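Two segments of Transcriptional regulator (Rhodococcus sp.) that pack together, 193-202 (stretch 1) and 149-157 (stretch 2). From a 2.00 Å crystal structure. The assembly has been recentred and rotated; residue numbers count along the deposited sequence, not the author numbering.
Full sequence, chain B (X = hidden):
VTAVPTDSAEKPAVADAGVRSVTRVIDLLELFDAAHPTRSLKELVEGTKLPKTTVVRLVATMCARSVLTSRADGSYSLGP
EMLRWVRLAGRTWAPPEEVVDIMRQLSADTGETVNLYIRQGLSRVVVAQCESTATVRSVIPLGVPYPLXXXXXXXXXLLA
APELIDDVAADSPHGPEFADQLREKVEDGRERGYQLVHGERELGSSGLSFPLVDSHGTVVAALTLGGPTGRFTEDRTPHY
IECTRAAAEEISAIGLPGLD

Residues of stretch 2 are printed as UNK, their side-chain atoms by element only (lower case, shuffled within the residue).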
# COMPACT_ATOMS: atom_id res chain seq x y z
N GLY B 193 -30.77 3.20 -3.39
CA GLY B 193 -29.73 3.21 -4.41
C GLY B 193 -28.83 4.43 -4.33
O GLY B 193 -27.91 4.58 -5.12
N TYR B 194 -29.12 5.31 -3.37
CA TYR B 194 -28.31 6.50 -3.16
C TYR B 194 -28.56 7.08 -1.78
O TYR B 194 -29.49 6.67 -1.07
CB TYR B 194 -28.58 7.56 -4.25
CG TYR B 194 -30.00 8.04 -4.29
CD1 TYR B 194 -30.94 7.44 -5.13
CD2 TYR B 194 -30.41 9.11 -3.49
CE1 TYR B 194 -32.29 7.88 -5.13
CE2 TYR B 194 -31.77 9.57 -3.50
CZ TYR B 194 -32.67 8.97 -4.32
OH TYR B 194 -33.98 9.42 -4.34
N GLN B 195 -27.71 8.02 -1.40
CA GLN B 195 -27.84 8.77 -0.15
C GLN B 195 -27.98 10.25 -0.45
O GLN B 195 -27.20 10.79 -1.21
CB GLN B 195 -26.59 8.56 0.72
CG GLN B 195 -26.50 7.17 1.37
CD GLN B 195 -27.35 7.06 2.58
OE1 GLN B 195 -27.90 8.04 3.02
NE2 GLN B 195 -27.45 5.85 3.15
N LEU B 196 -28.95 10.91 0.17
CA LEU B 196 -29.12 12.35 0.03
C LEU B 196 -29.32 12.88 1.45
O LEU B 196 -30.31 12.54 2.08
CB LEU B 196 -30.34 12.65 -0.87
CG LEU B 196 -30.86 14.09 -0.86
CD1 LEU B 196 -29.85 15.02 -1.49
CD2 LEU B 196 -32.13 14.11 -1.67
N VAL B 197 -28.35 13.65 1.95
CA VAL B 197 -28.34 14.07 3.35
C VAL B 197 -28.11 15.58 3.42
O VAL B 197 -27.47 16.16 2.51
CB VAL B 197 -27.19 13.37 4.13
CG1 VAL B 197 -27.26 11.84 3.97
CG2 VAL B 197 -25.88 13.85 3.66
N HIS B 198 -28.57 16.21 4.50
CA HIS B 198 -28.44 17.67 4.68
C HIS B 198 -27.85 18.01 6.05
O HIS B 198 -28.35 17.54 7.06
CB HIS B 198 -29.80 18.34 4.57
CG HIS B 198 -30.59 17.94 3.37
ND1 HIS B 198 -30.39 18.49 2.12
CD2 HIS B 198 -31.61 17.05 3.23
CE1 HIS B 198 -31.25 17.96 1.26
NE2 HIS B 198 -32.00 17.09 1.92
N GLY B 199 -26.79 18.80 6.10
CA GLY B 199 -26.34 19.36 7.38
C GLY B 199 -25.70 18.34 8.31
O GLY B 199 -25.63 18.55 9.51
N GLU B 200 -25.21 17.23 7.75
CA GLU B 200 -24.53 16.26 8.57
C GLU B 200 -23.09 16.64 8.80
O GLU B 200 -22.66 16.67 9.94
CB GLU B 200 -24.63 14.85 7.97
CG GLU B 200 -25.97 14.22 8.23
CD GLU B 200 -25.99 12.74 7.86
OE1 GLU B 200 -24.93 12.16 7.55
OE2 GLU B 200 -27.09 12.16 7.86
N ARG B 201 -22.37 16.95 7.71
CA ARG B 201 -20.96 17.32 7.76
C ARG B 201 -20.76 18.68 8.42
O ARG B 201 -19.89 18.85 9.29
CB ARG B 201 -20.38 17.35 6.34
CG ARG B 201 -20.26 15.99 5.64
CD ARG B 201 -20.03 16.12 4.11
NE ARG B 201 -19.43 17.40 3.70
CZ ARG B 201 -19.93 18.18 2.74
NH1 ARG B 201 -21.01 17.81 2.05
NH2 ARG B 201 -19.33 19.34 2.44
N GLU B 202 -21.55 19.66 7.99
CA GLU B 202 -21.52 21.00 8.56
C GLU B 202 -22.81 21.70 8.17
O GLU B 202 -23.45 21.32 7.18
CB GLU B 202 -20.31 21.79 8.04
CG GLU B 202 -20.39 22.18 6.58
CD GLU B 202 -19.11 22.79 6.05
OE1 GLU B 202 -18.00 22.30 6.38
OE2 GLU B 202 -19.20 23.74 5.26
N UNK B 149 -18.65 8.78 9.38
CA UNK B 149 -19.88 8.85 10.21
C UNK B 149 -20.79 10.03 9.86
O UNK B 149 -21.94 10.03 10.25
c UNK B 149 -17.49 11.68 12.90
c UNK B 149 -17.32 13.04 13.24
c UNK B 149 -19.69 13.34 12.82
c UNK B 149 -19.86 12.00 12.47
c UNK B 149 -17.20 9.52 12.41
c UNK B 149 -18.43 13.85 13.19
c UNK B 149 -18.54 9.77 12.18
c UNK B 149 -19.58 8.80 11.72
c UNK B 149 -18.74 11.15 12.50
n UNK B 149 -16.56 10.67 12.83
N UNK B 150 -20.28 10.99 9.09
CA UNK B 150 -21.06 12.14 8.64
C UNK B 150 -21.07 12.25 7.10
O UNK B 150 -20.01 12.15 6.49
c UNK B 150 -20.49 13.45 9.24
N UNK B 151 -22.24 12.46 6.52
CA UNK B 151 -22.38 12.78 5.08
C UNK B 151 -22.77 11.57 4.23
O UNK B 151 -22.75 10.42 4.69
N UNK B 152 -23.14 11.84 2.97
CA UNK B 152 -23.72 10.86 2.07
C UNK B 152 -22.69 9.83 1.60
O UNK B 152 -22.99 8.66 1.58
c UNK B 152 -24.31 11.55 0.84
N UNK B 153 -21.50 10.29 1.20
CA UNK B 153 -20.46 9.40 0.70
C UNK B 153 -20.11 8.34 1.74
O UNK B 153 -19.99 7.16 1.40
c UNK B 153 -19.22 10.18 0.32
N UNK B 154 -19.95 8.74 3.01
CA UNK B 154 -19.58 7.78 4.05
C UNK B 154 -20.55 6.60 4.14
O UNK B 154 -20.14 5.45 4.25
N UNK B 155 -21.85 6.88 4.14
CA UNK B 155 -22.85 5.82 4.19
C UNK B 155 -22.92 4.96 2.91
O UNK B 155 -23.30 3.80 2.96
c UNK B 155 -25.65 7.52 6.37
c UNK B 155 -25.44 9.04 6.48
n UNK B 155 -24.73 9.49 7.75
c UNK B 155 -24.33 6.76 6.03
c UNK B 155 -24.23 6.39 4.54
N UNK B 156 -22.54 5.52 1.77
CA UNK B 156 -22.44 4.72 0.54
C UNK B 156 -21.23 3.79 0.67
O UNK B 156 -21.35 2.60 0.44
c UNK B 156 -22.35 5.59 -0.74
c UNK B 156 -24.83 5.37 -1.44
c UNK B 156 -23.70 6.31 -1.01
c UNK B 156 -21.89 4.75 -1.96
N UNK B 157 -20.07 4.30 1.09
CA UNK B 157 -18.88 3.44 1.25
C UNK B 157 -19.13 2.33 2.24
O UNK B 157 -18.57 1.25 2.09
c UNK B 157 -17.24 5.25 0.58
c UNK B 157 -16.27 6.28 1.18
c UNK B 157 -16.60 4.47 -0.60
c UNK B 157 -17.66 4.25 1.67
O HOH W 1 -23.02 15.02 2.62
O HOH W 2 -25.87 3.65 2.18

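Position 149 carries ten side-chain atoms: one carbon leading into fused five- and six-membered rings that hold eight carbons and one nitrogen. This indole can only be tryptophan. Trp149 stays beyond contact distance of stretch 1. Position 150 has a single side-chain carbon, which identifies alanine; the CB of Ala150 lies 4.4 Å from CG of Arg201, and its carbonyl O is 3.9 Å from the same CG.

Position 151 has no side-chain atom at all and is glycine. Its phi of 100° and psi of 169° would jam a CB against the preceding carbonyl O, and an ideal CB would also fall 3.0 Å from Arg201 CG, a clash. Gly151 occupies the N-cap position, and its backbone N donates a hydrogen bond to Glu200 OE1 (2.9 Å, N-H...O angle 160°).

Position 152, again with one side-chain carbon, is alanine. This small group fits closely against the strand: CB of Ala152 is 3.6 Å from Gln195 O, 3.8 Å from Gln195 CB and 4.0 Å from Val197 CG2. Position 153 also has one carbon, but it points away from stretch 1 and makes no contact; it is Ala153. Position 154 lacks side-chain atoms and is Gly154, with helical backbone angles and no contact with the strand.

At position 155 four carbons run in a row to a terminal nitrogen, which lies 2.7 Å from Glu200 OE1. The chain is that of lysine, and Lys155 NZ forms a salt bridge with that carboxylate oxygen. Nearer the backbone, its CB packs 3.5 Å from Gln195 NE2. Position 156 has four carbons, forked at the first, with one arm two carbons long; the tip of that arm approaches Gln195 CG to 3.7 Å and Tyr194 CA to 4.0 Å. This is isoleucine, and the tip is CD1 of Ile156. Position 157 has four carbons forked at the second, the pattern of leucine; Leu157 is out of reach of stretch 1.

The strand and helix run roughly antiparallel, at 146°, with their axes 7.9 Å apart at closest approach. Gln195 and Val197 point toward the helix, while Leu196 between them points away. Beyond the strand, Glu200 OE1 joins the helix start to its first turn by accepting from both Gly151 N and Lys155 NZ. Water 2 adds a bridge, donating to Lys155 O (2.7 Å) and accepting from Gln195 NE2 (2.9 Å). Apolar packing along the strand is thus combined with a charged anchor at the helix N-terminus.

Stretch 2, residues 149-157: WAGAAGKIL
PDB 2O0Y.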